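Local structure of aerobactin synthase IucC (Klebsiella pneumoniae, 6CN7) at residues 386-391 with 397-402; 131-136 with 161-166; 9-14 with 110-115. The protein is an aerobactin synthase that probably joins a second N-acetyl-N-hydroxylysine to a citryl intermediate at the expense of ATP, completing the siderophore aerobactin. The protein carries 5 engineered substitutions. One frame throughout, in Å; residues are numbered along the deposited sequence.

Interaction 1 of 3, residues 386-391 with 397-402; sequences AYIDRS and TWLTQL
Ile388 lies over one face of the Trp398 indole, and Ser391 meets the same ring at its edge. The evidence for the face contact is that Ile388 CG1 stands 3.8 Å from the centroid of the five-membered ring and only 13° off the ring normal, a CH-pi contact. The nearest ring atom to Ile388 CG1 is Trp398 CG, at 3.7 Å. Ser391 CB sits in the ring plane, and Ser391 OG comes to 3.4 Å from Trp398 CD1. The hydroxyl hydrogen-bonds back one helical turn, with Ser391 OG 2.7 Å from Ile388 O, and also bonds to Leu393 N. These two bonds fix the group that borders the indole. Tyr387 adds its CB, 4.0 Å from Trp398 CZ2, while its phenol ring leads away from the tryptophan. Trp398 CG is anti to the backbone N (chi1 -167°), which carries the indole across to helix 383-391, and its NE1 is taken up by Gly435 O. At the margin, Ile388 CD1 reaches Leu399 CD1 at 4.4 Å. No hydrogen bond crosses between the segments. The segment axes approach to 11.0 Å at 108°, a gap bridged mainly by the large indole. With just three residues between the two helices, this crossed packing across a short link is consistent with an alpha-alpha corner.

Interaction 2 of 3, residues 131-136 with 161-166; sequences LQCLLS and EYANTF
No ring face or edge mediates the meeting of Cys133 with Glu161 and Ala163; the flat groups of these segments are turned to other partners. The Glu161 side chain starts away from Cys133, and its carboxylate, through OE2, makes a salt bridge with Arg147. The Phe166 ring has Tyr158 in an edge-to-face arrangement and also meets His223. What crosses between the segments is small: one backbone CA-H...O contact and one thiol-methyl contact. Cys133 O accepts the CA-H...O contact from Glu161 CA at 3.4 Å, nearly straight, with 167° at the hydrogen. The two backbones come close here, the CA atoms of Cys133 and Glu161 being 5.0 Å apart. With SG anti to the carbonyl carbon (chi1 -75°), the thiol comes alongside the Ala163 methyl: Cys133 SG is 3.8 Å from Ala163 CB and 3.9 Å from Ala163 CA. Cys133 CB joins in at 3.9 Å from Ala163 CB, so the methyl is met by both atoms of the cysteine side chain. Ala163 has a left-handed helical backbone conformation, and its CB points toward Cys133. The contact thus links the last turn of helix 128-133 to the bend between a short 3-10 segment and strand 165-174. Helix 91-114 touches both segments, Ala114 on Leu134 and Leu111 on Glu161.

Interaction 3 of 3, residues 9-14 with 110-115; sequences DFVNRQ and QLLKAR
Leu112 meets Phe10 and Val11 without any hydrogen bond between the segments; the shortest side-chain polar bond lies within segment 9-14, where Arg13 NE is 3.1 Å from Asp9 OD2. The motif is helix-helix packing, joining the N-terminal helix 4-25 to the end of helix 91-114 through apolar side chains. The bond between Arg13 and Asp9 is an i to i+4 salt bridge on the first of these helices, with an angle of 146° at the hydrogen. Asp9 OD2 is approached on its syn side, 18° out of the carboxylate plane, and lies close to the plane of the guanidinium. A weak second bond runs from the same NE to Asp9 OD1 at 3.3 Å, so one N-H is shared between both carboxylate oxygens. The outer end of the arginine is held as well, since Arg13 NH1 bonds to Leu67 O.

The backbones stay well apart: the nearest CA atoms, those of Val11 and Leu112, are 8.3 Å from each other. Side chains from both helices fill the gap; Leu112, its CG anti to the backbone N (chi1 -171°), extends toward the other helix. The leucine and the Phe10 side chain cross at a slant, Leu112 CD1 coming to 4.1 Å from Phe10 CE2. One face of the Phe10 ring is covered from its own helix, by Gln14 CG, 3.6 Å above the ring plane and displaced toward the rim. Val11 is the most buried of the three touching residues; it also packs on Leu105, Asp108 and Leu109, so the interface continues up helix 91-114. Val11 and Leu112 run past one another in opposite directions, which brings branch against branch. A single methyl serves both partners: Leu112 CD2 is 4.0 Å from Phe10 CD2 and 4.0 Å from Val11 CG2.

How the interactions relate
Along the chain the contacts close one after another: interaction 3, then interaction 2, then interaction 1. Interactions 2 and 3 have centres about 15 Å apart; interaction 3 joins helix 4-25 to helix 91-114, which also touches both segments of interaction 2. They meet directly, Leu134 O lying 2.9 Å from Arg115 NH2 in a weak hydrogen bond. Interaction 1, on the helix pair 383-391 and 395-417, is about 25 Å from interaction 2 between centres, yet Tyr387 OH approaches Leu131 CD2. Its centre is about 28 Å from that of interaction 3, without touching it. Interaction 2 thus touches both of the others, which do not touch each other.

Interaction 1 of 3, residues 386-391 with 397-402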
ATOM      1  N   ALA A 386      30.129 -28.517   8.867  1.00 48.07           N
ATOM      2  CA  ALA A 386      31.039 -27.520   9.419  1.00 45.67           C
ATOM      3  C   ALA A 386      30.993 -27.521  10.940  1.00 46.69           C
ATOM      4  O   ALA A 386      32.040 -27.482  11.597  1.00 51.27           O
ATOM      5  CB  ALA A 386      30.696 -26.134   8.872  1.00 43.45           C
ATOM      6  N   TYR A 387      29.790 -27.568  11.518  1.00 50.11           N
ATOM      7  CA  TYR A 387      29.677 -27.663  12.969  1.00 50.35           C
ATOM      8  C   TYR A 387      30.365 -28.915  13.492  1.00 50.54           C
ATOM      9  O   TYR A 387      31.064 -28.871  14.510  1.00 51.24           O
ATOM     10  CB  TYR A 387      28.205 -27.654  13.386  1.00 46.14           C
ATOM     11  CG  TYR A 387      27.507 -26.330  13.178  1.00 44.88           C
ATOM     12  CD1 TYR A 387      27.939 -25.186  13.837  1.00 47.88           C
ATOM     13  CD2 TYR A 387      26.408 -26.227  12.341  1.00 44.94           C
ATOM     14  CE1 TYR A 387      27.304 -23.974  13.656  1.00 46.04           C
ATOM     15  CE2 TYR A 387      25.763 -25.019  12.153  1.00 47.68           C
ATOM     16  CZ  TYR A 387      26.217 -23.896  12.814  1.00 47.14           C
ATOM     17  OH  TYR A 387      25.582 -22.689  12.633  1.00 53.55           O
ATOM     18  N   ILE A 388      30.180 -30.044  12.806  1.00 52.69           N
ATOM     19  CA  ILE A 388      30.755 -31.302  13.272  1.00 54.07           C
ATOM     20  C   ILE A 388      32.274 -31.223  13.284  1.00 53.57           C
ATOM     21  O   ILE A 388      32.926 -31.665  14.238  1.00 57.71           O
ATOM     22  CB  ILE A 388      30.250 -32.467  12.400  1.00 49.29           C
ATOM     23  CG1 ILE A 388      28.773 -32.734  12.705  1.00 45.28           C
ATOM     24  CG2 ILE A 388      31.092 -33.726  12.627  1.00 46.04           C
ATOM     25  CD1 ILE A 388      28.112 -33.714  11.764  1.00 47.12           C
ATOM     26  N   ASP A 389      32.864 -30.665  12.225  1.00 56.33           N
ATOM     27  CA  ASP A 389      34.319 -30.558  12.165  1.00 58.42           C
ATOM     28  C   ASP A 389      34.856 -29.735  13.330  1.00 59.65           C
ATOM     29  O   ASP A 389      35.883 -30.083  13.925  1.00 64.12           O
ATOM     30  CB  ASP A 389      34.746 -29.947  10.833  1.00 58.31           C
ATOM     31  CG  ASP A 389      34.345 -30.798   9.647  1.00 61.82           C
ATOM     32  OD1 ASP A 389      34.103 -32.010   9.837  1.00 62.22           O
ATOM     33  OD2 ASP A 389      34.275 -30.258   8.523  1.00 63.27           O
ATOM     34  N   ARG A 390      34.171 -28.644  13.680  1.00 57.31           N
ATOM     35  CA  ARG A 390      34.635 -27.787  14.762  1.00 63.67           C
ATOM     36  C   ARG A 390      34.395 -28.392  16.136  1.00 59.85           C
ATOM     37  O   ARG A 390      35.071 -28.004  17.095  1.00 59.94           O
ATOM     38  CB  ARG A 390      33.955 -26.423  14.681  1.00 68.73           C
ATOM     39  CG  ARG A 390      34.440 -25.588  13.528  1.00 72.93           C
ATOM     40  CD  ARG A 390      34.110 -24.134  13.731  1.00 74.96           C
ATOM     41  NE  ARG A 390      34.476 -23.350  12.561  1.00 73.49           N
ATOM     42  CZ  ARG A 390      34.204 -22.060  12.417  1.00 72.15           C
ATOM     43  NH1 ARG A 390      33.559 -21.406  13.373  1.00 69.86           N
ATOM     44  NH2 ARG A 390      34.577 -21.430  11.312  1.00 73.71           N
ATOM     45  N   SER A 391      33.448 -29.322  16.261  1.00 56.79           N
ATOM     46  CA  SER A 391      33.189 -29.931  17.561  1.00 54.60           C
ATOM     47  C   SER A 391      34.298 -30.893  17.959  1.00 54.50           C
ATOM     48  O   SER A 391      34.523 -31.116  19.154  1.00 60.79           O
ATOM     49  CB  SER A 391      31.848 -30.661  17.539  1.00 52.72           C
ATOM     50  OG  SER A 391      31.905 -31.804  16.702  1.00 55.49           O
ATOM     51  N   THR A 397      28.235 -39.317  17.477  1.00 53.05           N
ATOM     52  CA  THR A 397      28.111 -38.723  18.808  1.00 51.38           C
ATOM     53  C   THR A 397      27.505 -37.329  18.741  1.00 47.67           C
ATOM     54  O   THR A 397      26.783 -36.922  19.658  1.00 48.39           O
ATOM     55  CB  THR A 397      29.475 -38.668  19.498  1.00 53.49           C
ATOM     56  OG1 THR A 397      29.998 -39.995  19.635  1.00 59.06           O
ATOM     57  CG2 THR A 397      29.366 -38.026  20.879  1.00 52.23           C
ATOM     58  N   TRP A 398      27.800 -36.581  17.678  1.00 46.63           N
ATOM     59  CA  TRP A 398      27.231 -35.248  17.521  1.00 45.45           C
ATOM     60  C   TRP A 398      25.720 -35.326  17.330  1.00 49.21           C
ATOM     61  O   TRP A 398      24.960 -34.607  17.989  1.00 47.98           O
ATOM     62  CB  TRP A 398      27.898 -34.546  16.338  1.00 45.37           C
ATOM     63  CG  TRP A 398      27.644 -33.076  16.247  1.00 42.61           C
ATOM     64  CD1 TRP A 398      28.487 -32.073  16.628  1.00 41.72           C
ATOM     65  CD2 TRP A 398      26.474 -32.438  15.724  1.00 40.91           C
ATOM     66  NE1 TRP A 398      27.913 -30.850  16.379  1.00 39.34           N
ATOM     67  CE2 TRP A 398      26.675 -31.047  15.825  1.00 38.46           C
ATOM     68  CE3 TRP A 398      25.274 -32.908  15.183  1.00 41.06           C
ATOM     69  CZ2 TRP A 398      25.721 -30.123  15.407  1.00 37.69           C
ATOM     70  CZ3 TRP A 398      24.329 -31.989  14.767  1.00 39.46           C
ATOM     71  CH2 TRP A 398      24.558 -30.613  14.882  1.00 39.34           C
ATOM     72  N   LEU A 399      25.268 -36.208  16.433  1.00 47.78           N
ATOM     73  CA  LEU A 399      23.834 -36.388  16.220  1.00 47.38           C
ATOM     74  C   LEU A 399      23.134 -36.824  17.501  1.00 49.76           C
ATOM     75  O   LEU A 399      22.044 -36.334  17.818  1.00 48.63           O
ATOM     76  CB  LEU A 399      23.592 -37.408  15.107  1.00 51.34           C
ATOM     77  CG  LEU A 399      23.580 -36.867  13.676  1.00 55.47           C
ATOM     78  CD1 LEU A 399      24.921 -36.281  13.295  1.00 64.00           C
ATOM     79  CD2 LEU A 399      23.199 -37.971  12.705  1.00 55.44           C
ATOM     80  N   THR A 400      23.734 -37.760  18.241  1.00 48.75           N
ATOM     81  CA  THR A 400      23.134 -38.201  19.496  1.00 48.27           C
ATOM     82  C   THR A 400      22.919 -37.021  20.437  1.00 49.28           C
ATOM     83  O   THR A 400      21.859 -36.898  21.062  1.00 47.43           O
ATOM     84  CB  THR A 400      24.015 -39.263  20.158  1.00 47.67           C
ATOM     85  OG1 THR A 400      24.075 -40.425  19.323  1.00 47.97           O
ATOM     86  CG2 THR A 400      23.462 -39.660  21.532  1.00 44.39           C
ATOM     87  N   GLN A 401      23.917 -36.143  20.549  1.00 47.15           N
ATOM     88  CA  GLN A 401      23.767 -34.946  21.370  1.00 47.44           C
ATOM     89  C   GLN A 401      22.603 -34.091  20.881  1.00 49.33           C
ATOM     90  O   GLN A 401      21.800 -33.602  21.683  1.00 45.48           O
ATOM     91  CB  GLN A 401      25.069 -34.145  21.360  1.00 46.23           C
ATOM     92  CG  GLN A 401      25.059 -32.905  22.243  1.00 47.81           C
ATOM     93  CD  GLN A 401      24.978 -33.240  23.714  1.00 47.54           C
ATOM     94  OE1 GLN A 401      25.113 -34.398  24.112  1.00 53.67           O
ATOM     95  NE2 GLN A 401      24.755 -32.222  24.536  1.00 43.23           N
ATOM     96  N   LEU A 402      22.495 -33.900  19.564  1.00 46.41           N
ATOM     97  CA  LEU A 402      21.394 -33.114  19.013  1.00 47.95           C
ATOM     98  C   LEU A 402      20.046 -33.721  19.381  1.00 47.96           C
ATOM     99  O   LEU A 402      19.105 -32.997  19.730  1.00 43.64           O
ATOM    100  CB  LEU A 402      21.532 -33.014  17.492  1.00 47.42           C
ATOM    101  CG  LEU A 402      20.403 -32.297  16.742  1.00 47.72           C
ATOM    102  CD1 LEU A 402      20.364 -30.818  17.098  1.00 50.13           C
ATOM    103  CD2 LEU A 402      20.561 -32.485  15.245  1.00 46.58           C
TER

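Interaction 2 of 3, residues 131-136 with 161-166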
ATOM      1  N   LEU A 131      22.994 -14.649   9.899  1.00 45.81           N
ATOM      2  CA  LEU A 131      22.825 -16.019   9.428  1.00 44.65           C
ATOM      3  C   LEU A 131      21.350 -16.384   9.336  1.00 47.64           C
ATOM      4  O   LEU A 131      20.912 -16.991   8.351  1.00 46.77           O
ATOM      5  CB  LEU A 131      23.565 -16.987  10.352  1.00 42.75           C
ATOM      6  CG  LEU A 131      23.411 -18.481  10.042  1.00 45.45           C
ATOM      7  CD1 LEU A 131      23.851 -18.803   8.622  1.00 42.96           C
ATOM      8  CD2 LEU A 131      24.198 -19.314  11.045  1.00 42.69           C
ATOM      9  N   GLN A 132      20.577 -16.000  10.315  1.00 47.41           N
ATOM     10  CA  GLN A 132      19.186 -16.249  10.283  1.00 48.65           C
ATOM     11  C   GLN A 132      18.545 -15.605   9.091  1.00 45.87           C
ATOM     12  O   GLN A 132      17.711 -16.178   8.504  1.00 46.22           O
ATOM     13  CB  GLN A 132      18.493 -15.846  11.558  1.00 49.72           C
ATOM     14  CG  GLN A 132      17.001 -15.913  11.469  1.00 52.90           C
ATOM     15  CD  GLN A 132      16.239 -15.776  12.741  1.00 57.55           C
ATOM     16  OE1 GLN A 132      15.057 -15.874  12.746  1.00 61.07           O
ATOM     17  NE2 GLN A 132      16.911 -15.578  13.808  1.00 52.32           N
ATOM     18  N   CYS A 133      18.953 -14.417   8.737  1.00 45.85           N
ATOM     19  CA  CYS A 133      18.427 -13.742   7.556  1.00 46.77           C
ATOM     20  C   CYS A 133      18.720 -14.523   6.279  1.00 42.69           C
ATOM     21  O   CYS A 133      17.908 -14.515   5.349  1.00 41.91           O
ATOM     22  CB  CYS A 133      19.013 -12.333   7.447  1.00 51.56           C
ATOM     23  SG  CYS A 133      18.324 -11.131   8.611  1.00 52.31           S
ATOM     24  N   LEU A 134      19.865 -15.200   6.212  1.00 42.89           N
ATOM     25  CA  LEU A 134      20.304 -15.859   4.990  1.00 43.59           C
ATOM     26  C   LEU A 134      19.772 -17.280   4.851  1.00 43.84           C
ATOM     27  O   LEU A 134      20.145 -17.974   3.898  1.00 44.84           O
ATOM     28  CB  LEU A 134      21.834 -15.871   4.926  1.00 46.75           C
ATOM     29  CG  LEU A 134      22.508 -14.494   4.919  1.00 49.48           C
ATOM     30  CD1 LEU A 134      24.013 -14.658   4.897  1.00 50.26           C
ATOM     31  CD2 LEU A 134      22.043 -13.657   3.735  1.00 52.69           C
ATOM     32  N   LEU A 135      18.910 -17.725   5.761  1.00 39.56           N
ATOM     33  CA  LEU A 135      18.336 -19.055   5.642  1.00 42.25           C
ATOM     34  C   LEU A 135      17.391 -19.122   4.446  1.00 41.81           C
ATOM     35  O   LEU A 135      16.761 -18.133   4.064  1.00 43.48           O
ATOM     36  CB  LEU A 135      17.597 -19.433   6.925  1.00 42.90           C
ATOM     37  CG  LEU A 135      18.468 -19.603   8.173  1.00 45.22           C
ATOM     38  CD1 LEU A 135      17.595 -19.841   9.389  1.00 45.98           C
ATOM     39  CD2 LEU A 135      19.462 -20.742   8.003  1.00 44.65           C
ATOM     40  N   SER A 136      17.292 -20.317   3.857  1.00 43.10           N
ATOM     41  CA  SER A 136      16.520 -20.493   2.631  1.00 46.38           C
ATOM     42  C   SER A 136      15.023 -20.318   2.851  1.00 43.38           C
ATOM     43  O   SER A 136      14.295 -20.069   1.886  1.00 43.53           O
ATOM     44  CB  SER A 136      16.782 -21.875   2.035  1.00 42.97           C
ATOM     45  OG  SER A 136      18.159 -22.060   1.768  1.00 50.02           O
ATOM     46  N   GLU A 161      15.031 -12.112   4.213  1.00 36.65           N
ATOM     47  CA  GLU A 161      16.074 -12.510   3.272  1.00 36.47           C
ATOM     48  C   GLU A 161      16.852 -11.323   2.713  1.00 42.50           C
ATOM     49  O   GLU A 161      17.899 -11.535   2.090  1.00 44.77           O
ATOM     50  CB  GLU A 161      15.481 -13.328   2.120  1.00 38.48           C
ATOM     51  CG  GLU A 161      14.414 -12.623   1.293  1.00 41.64           C
ATOM     52  CD  GLU A 161      13.014 -12.871   1.811  1.00 43.19           C
ATOM     53  OE1 GLU A 161      12.872 -13.266   2.991  1.00 44.57           O
ATOM     54  OE2 GLU A 161      12.054 -12.677   1.033  1.00 39.33           O
ATOM     55  N   TYR A 162      16.381 -10.090   2.919  1.00 37.98           N
ATOM     56  CA  TYR A 162      17.124  -8.908   2.503  1.00 41.16           C
ATOM     57  C   TYR A 162      17.899  -8.254   3.640  1.00 43.59           C
ATOM     58  O   TYR A 162      18.791  -7.441   3.371  1.00 46.58           O
ATOM     59  CB  TYR A 162      16.169  -7.886   1.872  1.00 44.35           C
ATOM     60  CG  TYR A 162      15.456  -8.426   0.652  1.00 46.12           C
ATOM     61  CD1 TYR A 162      16.046  -8.374  -0.602  1.00 47.46           C
ATOM     62  CD2 TYR A 162      14.195  -8.999   0.756  1.00 46.96           C
ATOM     63  CE1 TYR A 162      15.402  -8.874  -1.720  1.00 46.36           C
ATOM     64  CE2 TYR A 162      13.542  -9.499  -0.354  1.00 44.64           C
ATOM     65  CZ  TYR A 162      14.149  -9.435  -1.590  1.00 44.16           C
ATOM     66  OH  TYR A 162      13.496  -9.937  -2.695  1.00 46.90           O
ATOM     67  N   ALA A 163      17.578  -8.580   4.892  1.00 44.47           N
ATOM     68  CA  ALA A 163      18.373  -8.159   6.049  1.00 45.11           C
ATOM     69  C   ALA A 163      18.455  -6.638   6.157  1.00 45.38           C
ATOM     70  O   ALA A 163      19.475  -6.082   6.568  1.00 47.70           O
ATOM     71  CB  ALA A 163      19.775  -8.771   6.000  1.00 46.53           C
ATOM     72  N   ASN A 164      17.378  -5.958   5.788  1.00 42.44           N
ATOM     73  CA  ASN A 164      17.302  -4.517   5.960  1.00 42.16           C
ATOM     74  C   ASN A 164      16.631  -4.174   7.286  1.00 46.65           C
ATOM     75  O   ASN A 164      15.870  -4.964   7.850  1.00 47.30           O
ATOM     76  CB  ASN A 164      16.539  -3.875   4.804  1.00 44.68           C
ATOM     77  CG  ASN A 164      17.365  -3.793   3.535  1.00 48.79           C
ATOM     78  OD1 ASN A 164      18.557  -3.485   3.575  1.00 52.92           O
ATOM     79  ND2 ASN A 164      16.738  -4.073   2.401  1.00 45.45           N
ATOM     80  N   THR A 165      16.924  -2.979   7.781  1.00 50.55           N
ATOM     81  CA  THR A 165      16.412  -2.515   9.060  1.00 49.02           C
ATOM     82  C   THR A 165      15.433  -1.366   8.850  1.00 48.32           C
ATOM     83  O   THR A 165      15.351  -0.772   7.773  1.00 49.35           O
ATOM     84  CB  THR A 165      17.554  -2.075   9.978  1.00 52.59           C
ATOM     85  OG1 THR A 165      18.259  -0.978   9.381  1.00 57.83           O
ATOM     86  CG2 THR A 165      18.518  -3.223  10.221  1.00 52.95           C
ATOM     87  N   PHE A 166      14.687  -1.051   9.906  1.00 48.87           N
ATOM     88  CA  PHE A 166      13.690   0.004   9.821  1.00 49.40           C
ATOM     89  C   PHE A 166      13.266   0.412  11.223  1.00 53.82           C
ATOM     90  O   PHE A 166      13.398  -0.352  12.184  1.00 53.72           O
ATOM     91  CB  PHE A 166      12.475  -0.438   8.997  1.00 49.13           C
ATOM     92  CG  PHE A 166      11.877  -1.749   9.440  1.00 50.41           C
ATOM     93  CD1 PHE A 166      12.359  -2.950   8.941  1.00 47.98           C
ATOM     94  CD2 PHE A 166      10.832  -1.780  10.351  1.00 55.00           C
ATOM     95  CE1 PHE A 166      11.809  -4.154   9.342  1.00 48.99           C
ATOM     96  CE2 PHE A 166      10.280  -2.983  10.755  1.00 54.28           C
ATOM     97  CZ  PHE A 166      10.770  -4.170  10.250  1.00 49.89           C
TER

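Interaction 3 of 3, residues 9-14 with 110-115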
ATOM      1  N   ASP A   9      18.682 -18.986 -14.085  1.00 54.88           N
ATOM      2  CA  ASP A   9      18.443 -20.388 -14.406  1.00 55.76           C
ATOM      3  C   ASP A   9      18.645 -21.275 -13.186  1.00 53.18           C
ATOM      4  O   ASP A   9      17.888 -22.230 -12.976  1.00 53.26           O
ATOM      5  CB  ASP A   9      19.362 -20.835 -15.541  1.00 58.52           C
ATOM      6  CG  ASP A   9      19.234 -22.315 -15.840  1.00 65.50           C
ATOM      7  OD1 ASP A   9      18.176 -22.726 -16.363  1.00 69.66           O
ATOM      8  OD2 ASP A   9      20.186 -23.066 -15.546  1.00 67.72           O
ATOM      9  N   PHE A  10      19.661 -20.978 -12.373  1.00 47.32           N
ATOM     10  CA  PHE A  10      19.900 -21.777 -11.176  1.00 46.91           C
ATOM     11  C   PHE A  10      18.724 -21.686 -10.213  1.00 46.70           C
ATOM     12  O   PHE A  10      18.296 -22.697  -9.646  1.00 46.86           O
ATOM     13  CB  PHE A  10      21.188 -21.324 -10.490  1.00 46.13           C
ATOM     14  CG  PHE A  10      21.491 -22.065  -9.218  1.00 45.81           C
ATOM     15  CD1 PHE A  10      22.137 -23.290  -9.251  1.00 47.04           C
ATOM     16  CD2 PHE A  10      21.135 -21.534  -7.988  1.00 48.07           C
ATOM     17  CE1 PHE A  10      22.417 -23.974  -8.083  1.00 47.00           C
ATOM     18  CE2 PHE A  10      21.414 -22.213  -6.816  1.00 47.88           C
ATOM     19  CZ  PHE A  10      22.056 -23.435  -6.864  1.00 48.08           C
ATOM     20  N   VAL A  11      18.182 -20.484 -10.021  1.00 46.79           N
ATOM     21  CA  VAL A  11      17.098 -20.311  -9.059  1.00 48.81           C
ATOM     22  C   VAL A  11      15.820 -20.967  -9.568  1.00 48.70           C
ATOM     23  O   VAL A  11      15.037 -21.518  -8.783  1.00 43.71           O
ATOM     24  CB  VAL A  11      16.896 -18.815  -8.755  1.00 51.81           C
ATOM     25  CG1 VAL A  11      15.712 -18.611  -7.830  1.00 60.97           C
ATOM     26  CG2 VAL A  11      18.147 -18.241  -8.113  1.00 52.54           C
ATOM     27  N   ASN A  12      15.583 -20.917 -10.881  1.00 50.92           N
ATOM     28  CA  ASN A  12      14.401 -21.568 -11.436  1.00 45.57           C
ATOM     29  C   ASN A  12      14.519 -23.084 -11.355  1.00 42.75           C
ATOM     30  O   ASN A  12      13.535 -23.772 -11.057  1.00 43.25           O
ATOM     31  CB  ASN A  12      14.181 -21.125 -12.882  1.00 49.42           C
ATOM     32  CG  ASN A  12      13.247 -19.935 -12.989  1.00 50.48           C
ATOM     33  OD1 ASN A  12      12.025 -20.085 -12.967  1.00 50.60           O
ATOM     34  ND2 ASN A  12      13.820 -18.744 -13.112  1.00 48.42           N
ATOM     35  N   ARG A  13      15.711 -23.626 -11.614  1.00 42.91           N
ATOM     36  CA  ARG A  13      15.902 -25.071 -11.525  1.00 45.66           C
ATOM     37  C   ARG A  13      15.715 -25.561 -10.096  1.00 46.76           C
ATOM     38  O   ARG A  13      15.038 -26.568  -9.859  1.00 48.53           O
ATOM     39  CB  ARG A  13      17.287 -25.453 -12.047  1.00 48.48           C
ATOM     40  CG  ARG A  13      17.401 -25.378 -13.555  1.00 53.58           C
ATOM     41  CD  ARG A  13      18.732 -25.904 -14.065  1.00 55.23           C
ATOM     42  NE  ARG A  13      18.792 -25.822 -15.522  1.00 55.72           N
ATOM     43  CZ  ARG A  13      18.424 -26.794 -16.352  1.00 58.53           C
ATOM     44  NH1 ARG A  13      17.974 -27.952 -15.884  1.00 60.48           N
ATOM     45  NH2 ARG A  13      18.511 -26.609 -17.662  1.00 60.83           N
ATOM     46  N   GLN A  14      16.305 -24.859  -9.126  1.00 46.17           N
ATOM     47  CA  GLN A  14      16.150 -25.262  -7.733  1.00 47.09           C
ATOM     48  C   GLN A  14      14.680 -25.264  -7.327  1.00 43.47           C
ATOM     49  O   GLN A  14      14.224 -26.173  -6.624  1.00 44.70           O
ATOM     50  CB  GLN A  14      16.955 -24.335  -6.821  1.00 49.01           C
ATOM     51  CG  GLN A  14      18.460 -24.343  -7.080  1.00 58.35           C
ATOM     52  CD  GLN A  14      19.140 -25.612  -6.612  1.00 64.26           C
ATOM     53  OE1 GLN A  14      19.635 -26.396  -7.421  1.00 66.16           O
ATOM     54  NE2 GLN A  14      19.182 -25.819  -5.302  1.00 67.16           N
ATOM     55  N   GLN A 110      18.335 -12.902  -4.122  1.00 42.60           N
ATOM     56  CA  GLN A 110      19.051 -12.151  -3.097  1.00 45.11           C
ATOM     57  C   GLN A 110      19.966 -13.064  -2.287  1.00 43.19           C
ATOM     58  O   GLN A 110      21.138 -12.743  -2.054  1.00 43.78           O
ATOM     59  CB  GLN A 110      18.056 -11.441  -2.178  1.00 46.55           C
ATOM     60  CG  GLN A 110      18.716 -10.570  -1.121  1.00 52.22           C
ATOM     61  CD  GLN A 110      19.547  -9.459  -1.729  1.00 55.45           C
ATOM     62  OE1 GLN A 110      19.216  -8.927  -2.789  1.00 55.41           O
ATOM     63  NE2 GLN A 110      20.642  -9.112  -1.068  1.00 57.23           N
ATOM     64  N   LEU A 111      19.443 -14.209  -1.843  1.00 41.90           N
ATOM     65  CA  LEU A 111      20.252 -15.129  -1.051  1.00 44.07           C
ATOM     66  C   LEU A 111      21.445 -15.633  -1.850  1.00 44.88           C
ATOM     67  O   LEU A 111      22.545 -15.793  -1.307  1.00 46.91           O
ATOM     68  CB  LEU A 111      19.390 -16.300  -0.572  1.00 45.18           C
ATOM     69  CG  LEU A 111      18.244 -15.926   0.374  1.00 48.25           C
ATOM     70  CD1 LEU A 111      17.354 -17.124   0.657  1.00 45.81           C
ATOM     71  CD2 LEU A 111      18.787 -15.352   1.674  1.00 47.52           C
ATOM     72  N   LEU A 112      21.247 -15.885  -3.144  1.00 44.07           N
ATOM     73  CA  LEU A 112      22.349 -16.334  -3.987  1.00 48.78           C
ATOM     74  C   LEU A 112      23.439 -15.273  -4.071  1.00 49.14           C
ATOM     75  O   LEU A 112      24.632 -15.587  -3.979  1.00 47.88           O
ATOM     76  CB  LEU A 112      21.820 -16.686  -5.378  1.00 51.65           C
ATOM     77  CG  LEU A 112      22.771 -17.377  -6.358  1.00 57.15           C
ATOM     78  CD1 LEU A 112      23.285 -18.696  -5.801  1.00 56.38           C
ATOM     79  CD2 LEU A 112      22.057 -17.604  -7.676  1.00 57.70           C
ATOM     80  N   LYS A 113      23.048 -14.008  -4.242  1.00 52.00           N
ATOM     81  CA  LYS A 113      24.028 -12.928  -4.302  1.00 51.33           C
ATOM     82  C   LYS A 113      24.719 -12.726  -2.957  1.00 53.69           C
ATOM     83  O   LYS A 113      25.939 -12.538  -2.901  1.00 57.42           O
ATOM     84  CB  LYS A 113      23.353 -11.633  -4.756  1.00 47.53           C
ATOM     85  N   ALA A 114      23.958 -12.765  -1.860  1.00 52.62           N
ATOM     86  CA  ALA A 114      24.518 -12.475  -0.546  1.00 49.04           C
ATOM     87  C   ALA A 114      25.377 -13.608  -0.000  1.00 46.06           C
ATOM     88  O   ALA A 114      26.219 -13.360   0.870  1.00 47.47           O
ATOM     89  CB  ALA A 114      23.396 -12.168   0.449  1.00 48.54           C
ATOM     90  N   ARG A 115      25.189 -14.833  -0.485  1.00 46.98           N
ATOM     91  CA  ARG A 115      25.920 -15.990   0.012  1.00 48.92           C
ATOM     92  C   ARG A 115      27.047 -16.423  -0.920  1.00 50.37           C
ATOM     93  O   ARG A 115      27.596 -17.515  -0.744  1.00 49.20           O
ATOM     94  CB  ARG A 115      24.950 -17.151   0.249  1.00 46.59           C
ATOM     95  CG  ARG A 115      24.010 -16.909   1.425  1.00 49.67           C
ATOM     96  CD  ARG A 115      22.863 -17.905   1.471  1.00 47.03           C
ATOM     97  NE  ARG A 115      23.326 -19.285   1.571  1.00 48.72           N
ATOM     98  CZ  ARG A 115      22.564 -20.305   1.952  1.00 49.20           C
ATOM     99  NH1 ARG A 115      23.076 -21.526   2.008  1.00 52.49           N
ATOM    100  NH2 ARG A 115      21.295 -20.110   2.292  1.00 51.31           N
TER